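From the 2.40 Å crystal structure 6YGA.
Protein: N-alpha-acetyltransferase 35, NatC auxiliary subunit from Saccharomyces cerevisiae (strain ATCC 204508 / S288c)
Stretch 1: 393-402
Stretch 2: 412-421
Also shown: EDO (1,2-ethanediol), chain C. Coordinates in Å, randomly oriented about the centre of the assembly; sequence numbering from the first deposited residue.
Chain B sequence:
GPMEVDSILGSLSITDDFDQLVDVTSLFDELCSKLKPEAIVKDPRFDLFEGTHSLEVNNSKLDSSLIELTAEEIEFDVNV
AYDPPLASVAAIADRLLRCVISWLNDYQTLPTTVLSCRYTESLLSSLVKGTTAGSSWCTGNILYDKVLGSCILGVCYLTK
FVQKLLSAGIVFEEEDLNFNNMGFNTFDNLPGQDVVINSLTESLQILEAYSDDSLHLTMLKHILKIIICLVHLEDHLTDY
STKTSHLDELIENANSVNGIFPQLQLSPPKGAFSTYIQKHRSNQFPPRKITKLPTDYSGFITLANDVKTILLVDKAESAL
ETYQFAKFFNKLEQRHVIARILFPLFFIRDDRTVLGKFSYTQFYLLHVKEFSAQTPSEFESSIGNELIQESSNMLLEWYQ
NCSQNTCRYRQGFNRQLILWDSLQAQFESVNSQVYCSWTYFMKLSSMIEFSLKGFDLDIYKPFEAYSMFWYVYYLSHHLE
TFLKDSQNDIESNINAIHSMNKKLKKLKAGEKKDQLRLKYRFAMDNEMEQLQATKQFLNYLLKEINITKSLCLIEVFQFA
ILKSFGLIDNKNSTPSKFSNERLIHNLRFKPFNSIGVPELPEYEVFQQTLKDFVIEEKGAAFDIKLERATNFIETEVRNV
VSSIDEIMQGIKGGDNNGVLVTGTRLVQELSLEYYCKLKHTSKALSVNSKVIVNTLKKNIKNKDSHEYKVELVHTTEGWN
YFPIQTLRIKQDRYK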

ATOM      1  N   ASN B 393     -13.364 -11.400  17.379  1.00 43.12           N
ATOM      2  CA  ASN B 393     -12.492 -11.492  16.214  1.00 44.53           C
ATOM      3  C   ASN B 393     -12.601 -10.244  15.347  1.00 42.61           C
ATOM      4  O   ASN B 393     -11.594  -9.762  14.814  1.00 38.78           O
ATOM      5  CB  ASN B 393     -12.828 -12.748  15.407  1.00 47.83           C
ATOM      6  CG  ASN B 393     -12.501 -14.027  16.156  1.00 50.96           C
ATOM      7  OD1 ASN B 393     -11.585 -14.059  16.977  1.00 51.52           O
ATOM      8  ND2 ASN B 393     -13.247 -15.090  15.874  1.00 53.18           N
HETATM    9  N   MSE B 394     -13.806  -9.700  15.207  1.00 47.17           N
HETATM   10  CA  MSE B 394     -14.022  -8.490  14.421  1.00 51.71           C
HETATM   11  C   MSE B 394     -13.242  -7.322  15.014  1.00 46.88           C
HETATM   12  O   MSE B 394     -12.663  -6.508  14.292  1.00 43.82           O
HETATM   13  CB  MSE B 394     -15.513  -8.153  14.361  1.00 64.60           C
HETATM   14  CG  MSE B 394     -15.911  -7.283  13.182  1.00 75.60           C
HETATM   15 SE   MSE B 394     -15.639  -8.206  11.490  0.52 85.87          SE
HETATM   16  CE  MSE B 394     -14.613  -6.825  10.577  1.00 85.27           C
ATOM     17  N   LEU B 395     -13.235  -7.251  16.347  1.00 43.24           N
ATOM     18  CA  LEU B 395     -12.541  -6.162  17.023  1.00 41.24           C
ATOM     19  C   LEU B 395     -11.032  -6.292  16.867  1.00 40.16           C
ATOM     20  O   LEU B 395     -10.335  -5.289  16.675  1.00 38.93           O
ATOM     21  CB  LEU B 395     -12.936  -6.130  18.500  1.00 41.96           C
ATOM     22  CG  LEU B 395     -12.272  -5.070  19.378  1.00 40.01           C
ATOM     23  CD1 LEU B 395     -12.600  -3.666  18.883  1.00 34.08           C
ATOM     24  CD2 LEU B 395     -12.702  -5.248  20.827  1.00 44.02           C
ATOM     25  N   LEU B 396     -10.509  -7.518  16.939  1.00 38.00           N
ATOM     26  CA  LEU B 396      -9.077  -7.716  16.748  1.00 37.98           C
ATOM     27  C   LEU B 396      -8.648  -7.332  15.336  1.00 40.30           C
ATOM     28  O   LEU B 396      -7.578  -6.743  15.145  1.00 42.09           O
ATOM     29  CB  LEU B 396      -8.700  -9.163  17.052  1.00 39.15           C
ATOM     30  CG  LEU B 396      -8.840  -9.606  18.510  1.00 42.02           C
ATOM     31  CD1 LEU B 396      -8.183 -10.961  18.707  1.00 43.96           C
ATOM     32  CD2 LEU B 396      -8.244  -8.574  19.457  1.00 41.00           C
ATOM     33  N   GLU B 397      -9.467  -7.657  14.331  1.00 37.70           N
ATOM     34  CA  GLU B 397      -9.158  -7.228  12.969  1.00 38.93           C
ATOM     35  C   GLU B 397      -9.178  -5.711  12.846  1.00 41.05           C
ATOM     36  O   GLU B 397      -8.412  -5.142  12.061  1.00 42.55           O
ATOM     37  CB  GLU B 397     -10.135  -7.855  11.973  1.00 39.62           C
ATOM     38  CG  GLU B 397      -9.929  -9.348  11.767  1.00 43.41           C
ATOM     39  CD  GLU B 397     -10.978  -9.968  10.866  1.00 49.42           C
ATOM     40  OE1 GLU B 397     -11.821  -9.223  10.325  1.00 51.16           O
ATOM     41  OE2 GLU B 397     -10.958 -11.205  10.701  1.00 54.34           O
ATOM     42  N   TRP B 398     -10.038  -5.041  13.617  1.00 37.77           N
ATOM     43  CA  TRP B 398     -10.049  -3.582  13.612  1.00 36.13           C
ATOM     44  C   TRP B 398      -8.725  -3.023  14.122  1.00 37.54           C
ATOM     45  O   TRP B 398      -8.194  -2.058  13.560  1.00 41.37           O
ATOM     46  CB  TRP B 398     -11.221  -3.062  14.449  1.00 33.58           C
ATOM     47  CG  TRP B 398     -11.281  -1.568  14.534  1.00 31.66           C
ATOM     48  CD1 TRP B 398     -11.966  -0.724  13.708  1.00 30.20           C
ATOM     49  CD2 TRP B 398     -10.618  -0.737  15.495  1.00 30.19           C
ATOM     50  NE1 TRP B 398     -11.774   0.580  14.097  1.00 29.88           N
ATOM     51  CE2 TRP B 398     -10.950   0.599  15.191  1.00 32.62           C
ATOM     52  CE3 TRP B 398      -9.779  -0.993  16.584  1.00 29.31           C
ATOM     53  CZ2 TRP B 398     -10.471   1.677  15.939  1.00 32.10           C
ATOM     54  CZ3 TRP B 398      -9.304   0.078  17.325  1.00 29.71           C
ATOM     55  CH2 TRP B 398      -9.650   1.395  16.997  1.00 30.61           C
ATOM     56  N   TYR B 399      -8.175  -3.618  15.182  1.00 35.75           N
ATOM     57  CA  TYR B 399      -6.885  -3.168  15.700  1.00 37.13           C
ATOM     58  C   TYR B 399      -5.777  -3.402  14.682  1.00 36.75           C
ATOM     59  O   TYR B 399      -4.914  -2.542  14.475  1.00 34.93           O
ATOM     60  CB  TYR B 399      -6.559  -3.886  17.010  1.00 39.56           C
ATOM     61  CG  TYR B 399      -7.175  -3.266  18.243  1.00 41.74           C
ATOM     62  CD1 TYR B 399      -6.519  -2.256  18.937  1.00 41.13           C
ATOM     63  CD2 TYR B 399      -8.406  -3.697  18.719  1.00 40.99           C
ATOM     64  CE1 TYR B 399      -7.074  -1.687  20.064  1.00 42.49           C
ATOM     65  CE2 TYR B 399      -8.972  -3.133  19.848  1.00 41.34           C
ATOM     66  CZ  TYR B 399      -8.300  -2.128  20.516  1.00 43.07           C
ATOM     67  OH  TYR B 399      -8.849  -1.558  21.641  1.00 43.65           O
ATOM     68  N   GLN B 400      -5.783  -4.575  14.043  1.00 38.23           N
ATOM     69  CA  GLN B 400      -4.733  -4.913  13.091  1.00 39.98           C
ATOM     70  C   GLN B 400      -4.758  -3.982  11.885  1.00 40.09           C
ATOM     71  O   GLN B 400      -3.704  -3.636  11.339  1.00 38.34           O
ATOM     72  CB  GLN B 400      -4.876  -6.374  12.657  1.00 42.56           C
ATOM     73  CG  GLN B 400      -3.786  -6.860  11.718  1.00 49.18           C
ATOM     74  CD  GLN B 400      -3.619  -8.369  11.744  1.00 55.80           C
ATOM     75  OE1 GLN B 400      -3.894  -9.022  12.753  1.00 59.07           O
ATOM     76  NE2 GLN B 400      -3.161  -8.931  10.630  1.00 56.01           N
ATOM     77  N   ASN B 401      -5.950  -3.557  11.462  1.00 40.32           N
ATOM     78  CA  ASN B 401      -6.051  -2.642  10.331  1.00 39.17           C
ATOM     79  C   ASN B 401      -5.395  -1.297  10.618  1.00 39.00           C
ATOM     80  O   ASN B 401      -4.989  -0.605   9.678  1.00 39.72           O
ATOM     81  CB  ASN B 401      -7.520  -2.450   9.947  1.00 39.14           C
ATOM     82  CG  ASN B 401      -7.689  -1.599   8.709  1.00 39.04           C
ATOM     83  OD1 ASN B 401      -7.363  -2.024   7.601  1.00 42.97           O
ATOM     84  ND2 ASN B 401      -8.209  -0.394   8.889  1.00 34.18           N
ATOM     85  N   CYS B 402      -5.261  -0.921  11.894  1.00 38.32           N
ATOM     86  CA  CYS B 402      -4.677   0.375  12.226  1.00 37.58           C
ATOM     87  C   CYS B 402      -3.207   0.463  11.839  1.00 39.95           C
ATOM     88  O   CYS B 402      -2.712   1.560  11.563  1.00 41.77           O
ATOM     89  CB  CYS B 402      -4.836   0.669  13.716  1.00 38.39           C
ATOM     90  SG  CYS B 402      -6.541   0.925  14.227  1.00 39.98           S
ATOM     91  N   GLY B 412      -9.178  -1.403   4.336  1.00 38.22           N
ATOM     92  CA  GLY B 412      -9.624  -2.347   5.344  1.00 39.36           C
ATOM     93  C   GLY B 412     -11.050  -2.108   5.797  1.00 43.88           C
ATOM     94  O   GLY B 412     -11.727  -3.035   6.248  1.00 44.99           O
ATOM     95  N   PHE B 413     -11.532  -0.870   5.676  1.00 42.86           N
ATOM     96  CA  PHE B 413     -12.886  -0.571   6.122  1.00 42.39           C
ATOM     97  C   PHE B 413     -13.942  -1.095   5.158  1.00 47.03           C
ATOM     98  O   PHE B 413     -15.083  -1.316   5.577  1.00 47.70           O
ATOM     99  CB  PHE B 413     -13.055   0.935   6.334  1.00 38.11           C
ATOM    100  CG  PHE B 413     -12.342   1.458   7.550  1.00 35.15           C
ATOM    101  CD1 PHE B 413     -12.798   1.154   8.824  1.00 34.96           C
ATOM    102  CD2 PHE B 413     -11.220   2.256   7.420  1.00 30.59           C
ATOM    103  CE1 PHE B 413     -12.141   1.638   9.947  1.00 35.42           C
ATOM    104  CE2 PHE B 413     -10.561   2.742   8.534  1.00 33.18           C
ATOM    105  CZ  PHE B 413     -11.020   2.434   9.799  1.00 34.34           C
ATOM    106  N   ASN B 414     -13.589  -1.300   3.886  1.00 50.80           N
ATOM    107  CA  ASN B 414     -14.519  -1.904   2.935  1.00 56.40           C
ATOM    108  C   ASN B 414     -15.058  -3.230   3.458  1.00 60.15           C
ATOM    109  O   ASN B 414     -16.268  -3.486   3.423  1.00 64.14           O
ATOM    110  CB  ASN B 414     -13.826  -2.097   1.585  1.00 59.12           C
ATOM    111  CG  ASN B 414     -13.959  -0.890   0.682  1.00 59.59           C
ATOM    112  OD1 ASN B 414     -15.053  -0.357   0.504  1.00 58.85           O
ATOM    113  ND2 ASN B 414     -12.846  -0.456   0.103  1.00 61.75           N
ATOM    114  N   ARG B 415     -14.170  -4.080   3.970  1.00 61.11           N
ATOM    115  CA  ARG B 415     -14.603  -5.347   4.548  1.00 63.71           C
ATOM    116  C   ARG B 415     -15.372  -5.136   5.849  1.00 62.29           C
ATOM    117  O   ARG B 415     -16.380  -5.808   6.093  1.00 64.77           O
ATOM    118  CB  ARG B 415     -13.389  -6.250   4.772  1.00 66.25           C
ATOM    119  CG  ARG B 415     -13.612  -7.381   5.761  1.00 68.86           C
ATOM    120  CD  ARG B 415     -12.365  -8.244   5.905  1.00 71.70           C
ATOM    121  NE  ARG B 415     -12.516  -9.233   6.968  1.00 73.32           N
ATOM    122  CZ  ARG B 415     -13.112 -10.411   6.812  1.00 74.96           C
ATOM    123  NH1 ARG B 415     -13.616 -10.749   5.633  1.00 77.26           N
ATOM    124  NH2 ARG B 415     -13.209 -11.249   7.835  1.00 73.68           N
ATOM    125  N   GLN B 416     -14.923  -4.200   6.689  1.00 59.90           N
ATOM    126  CA  GLN B 416     -15.513  -4.063   8.020  1.00 60.01           C
ATOM    127  C   GLN B 416     -16.966  -3.603   7.959  1.00 54.43           C
ATOM    128  O   GLN B 416     -17.806  -4.102   8.717  1.00 52.85           O
ATOM    129  CB  GLN B 416     -14.704  -3.080   8.867  1.00 65.95           C
ATOM    130  CG  GLN B 416     -13.324  -3.552   9.280  1.00 71.18           C
ATOM    131  CD  GLN B 416     -12.636  -2.555  10.196  1.00 74.32           C
ATOM    132  OE1 GLN B 416     -13.287  -1.876  10.993  1.00 74.71           O
ATOM    133  NE2 GLN B 416     -11.317  -2.454  10.081  1.00 74.52           N
ATOM    134  N   LEU B 417     -17.276  -2.640   7.086  1.00 50.55           N
ATOM    135  CA  LEU B 417     -18.575  -1.975   7.153  1.00 48.35           C
ATOM    136  C   LEU B 417     -19.721  -2.960   6.969  1.00 48.39           C
ATOM    137  O   LEU B 417     -20.724  -2.897   7.691  1.00 50.51           O
ATOM    138  CB  LEU B 417     -18.659  -0.860   6.113  1.00 46.03           C
ATOM    139  CG  LEU B 417     -17.678   0.304   6.261  1.00 42.22           C
ATOM    140  CD1 LEU B 417     -18.081   1.453   5.352  1.00 39.69           C
ATOM    141  CD2 LEU B 417     -17.567   0.761   7.707  1.00 42.03           C
ATOM    142  N   ILE B 418     -19.595  -3.881   6.015  1.00 48.48           N
ATOM    143  CA  ILE B 418     -20.683  -4.825   5.800  1.00 47.77           C
ATOM    144  C   ILE B 418     -20.679  -5.918   6.867  1.00 46.54           C
ATOM    145  O   ILE B 418     -21.730  -6.494   7.167  1.00 46.84           O
ATOM    146  CB  ILE B 418     -20.618  -5.409   4.376  1.00 49.48           C
ATOM    147  CG1 ILE B 418     -21.996  -5.920   3.957  1.00 52.26           C
ATOM    148  CG2 ILE B 418     -19.588  -6.523   4.288  1.00 48.95           C
ATOM    149  CD1 ILE B 418     -23.078  -4.859   4.037  1.00 52.37           C
ATOM    150  N   LEU B 419     -19.523  -6.207   7.471  1.00 46.57           N
ATOM    151  CA  LEU B 419     -19.475  -7.216   8.526  1.00 48.50           C
ATOM    152  C   LEU B 419     -19.982  -6.661   9.852  1.00 44.53           C
ATOM    153  O   LEU B 419     -20.661  -7.370  10.605  1.00 40.63           O
ATOM    154  CB  LEU B 419     -18.053  -7.760   8.676  1.00 51.89           C
ATOM    155  CG  LEU B 419     -17.730  -9.067   7.944  1.00 58.56           C
ATOM    156  CD1 LEU B 419     -17.909  -8.920   6.445  1.00 58.80           C
ATOM    157  CD2 LEU B 419     -16.318  -9.523   8.266  1.00 62.11           C
ATOM    158  N   TRP B 420     -19.664  -5.398  10.156  1.00 42.98           N
ATOM    159  CA  TRP B 420     -20.268  -4.745  11.312  1.00 43.00           C
ATOM    160  C   TRP B 420     -21.782  -4.667  11.167  1.00 40.44           C
ATOM    161  O   TRP B 420     -22.517  -4.899  12.133  1.00 41.82           O
ATOM    162  CB  TRP B 420     -19.691  -3.342  11.500  1.00 44.98           C
ATOM    163  CG  TRP B 420     -18.300  -3.291  12.045  1.00 48.45           C
ATOM    164  CD1 TRP B 420     -17.208  -2.725  11.451  1.00 50.64           C
ATOM    165  CD2 TRP B 420     -17.847  -3.811  13.301  1.00 48.73           C
ATOM    166  NE1 TRP B 420     -16.105  -2.865  12.257  1.00 51.38           N
ATOM    167  CE2 TRP B 420     -16.471  -3.529  13.398  1.00 50.36           C
ATOM    168  CE3 TRP B 420     -18.472  -4.491  14.352  1.00 51.42           C
ATOM    169  CZ2 TRP B 420     -15.709  -3.903  14.501  1.00 50.80           C
ATOM    170  CZ3 TRP B 420     -17.713  -4.861  15.446  1.00 51.77           C
ATOM    171  CH2 TRP B 420     -16.346  -4.566  15.512  1.00 51.11           C
ATOM    172  N   ASP B 421     -22.264  -4.337   9.964  1.00 37.99           N
ATOM    173  CA  ASP B 421     -23.702  -4.230   9.735  1.00 39.59           C
ATOM    174  C   ASP B 421     -24.391  -5.571   9.948  1.00 40.17           C
ATOM    175  O   ASP B 421     -25.397  -5.659  10.661  1.00 42.63           O
ATOM    176  CB  ASP B 421     -23.972  -3.704   8.323  1.00 40.42           C
ATOM    177  CG  ASP B 421     -25.429  -3.318   8.105  1.00 44.36           C
ATOM    178  OD1 ASP B 421     -25.884  -2.329   8.718  1.00 45.35           O
ATOM    179  OD2 ASP B 421     -26.117  -3.998   7.314  1.00 47.73           O
TER
HETATM  180  C1  EDO C 818     -16.044  -0.431  -3.748  1.00 65.68           C
HETATM  181  O1  EDO C 818     -15.358   0.358  -2.768  1.00 67.63           O
HETATM  182  C2  EDO C 818     -17.545  -0.424  -3.492  1.00 65.43           C
HETATM  183  O2  EDO C 818     -17.828  -1.015  -2.218  1.00 66.77           O

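The one charged interaction across this contact is the salt bridge between Glu397 and Arg415. Glu397 OE1 lies 3.4 Å from Arg415 NE and 3.5 Å from Arg415 NH2, with N-H...O angles of 157° and 150°. The acceptor sits at the edge of the guanidinium, near its plane, so both N-H groups converge on a single carboxylate oxygen. The directions are good but the distances are long, and both hydrogen bonds are weak. An extended Arg415 side chain, with chi1 to chi3 all t, carries the guanidinium out to this position.

The better hydrogen bond lies within the second helix: Trp420 NE1 donates to Gln416 OE1 at 3.2 Å and 165°, one helical turn apart. The bond holds Gln416 OE1 beside Trp420, and the carboxamide also faces the first helix. There, Gln416 OE1 also lies 3.2 Å from Trp398 CD1, at the edge of that indole and near its plane, so the same oxygen touches both tryptophans. The other end of the amide packs against Asn401, with Gln416 NE2 3.8 Å from Asn401 CB.

Selenomethionine Met394, which has the largest area covered by the opposing stretch, dominates the apolar packing. Its CG stands 3.5 Å from the centroid of the six-membered ring of Trp420 and only 9° off the ring normal, a CH-pi contact over the face; the nearest ring atom to Met394 CG is Trp420 CH2 at 3.6 Å. Farther along the side chain, Met394 SE meets Leu419 CD2 at 3.5 Å, and Met394 CE reaches Gln416 CG at 3.7 Å. The Trp420 CA-to-CB bond points sideways, but the indole comes nearer at its end, which brings the ring under Met394.

At the other end of the contact, the Phe413 ring receives Asn401 ND2 over one face, 3.9 Å from Phe413 CE2, while Trp398 NE1 approaches its edge, 4.3 Å from Phe413 CE1. Asn401 ND2 is hydrogen-bonded elsewhere in the structure. Asn401 OD1 comes within 3.2 Å of Gly412 CA, and an ideally placed CB on Gly412 would fall 1.7 Å from that oxygen, a clash. The absent side chain therefore leaves room for the close approach.

The contacts lie between nearly antiparallel helices, with 160° between their N-to-C directions and a closest axial approach of 10.8 Å. CA-CA distances are 7.9 Å for Met394-Trp420 and 7.8 Å for Trp398-Gln416, but 6.1 Å for Asn401-Gly412, so the backbones draw closer at the glycine.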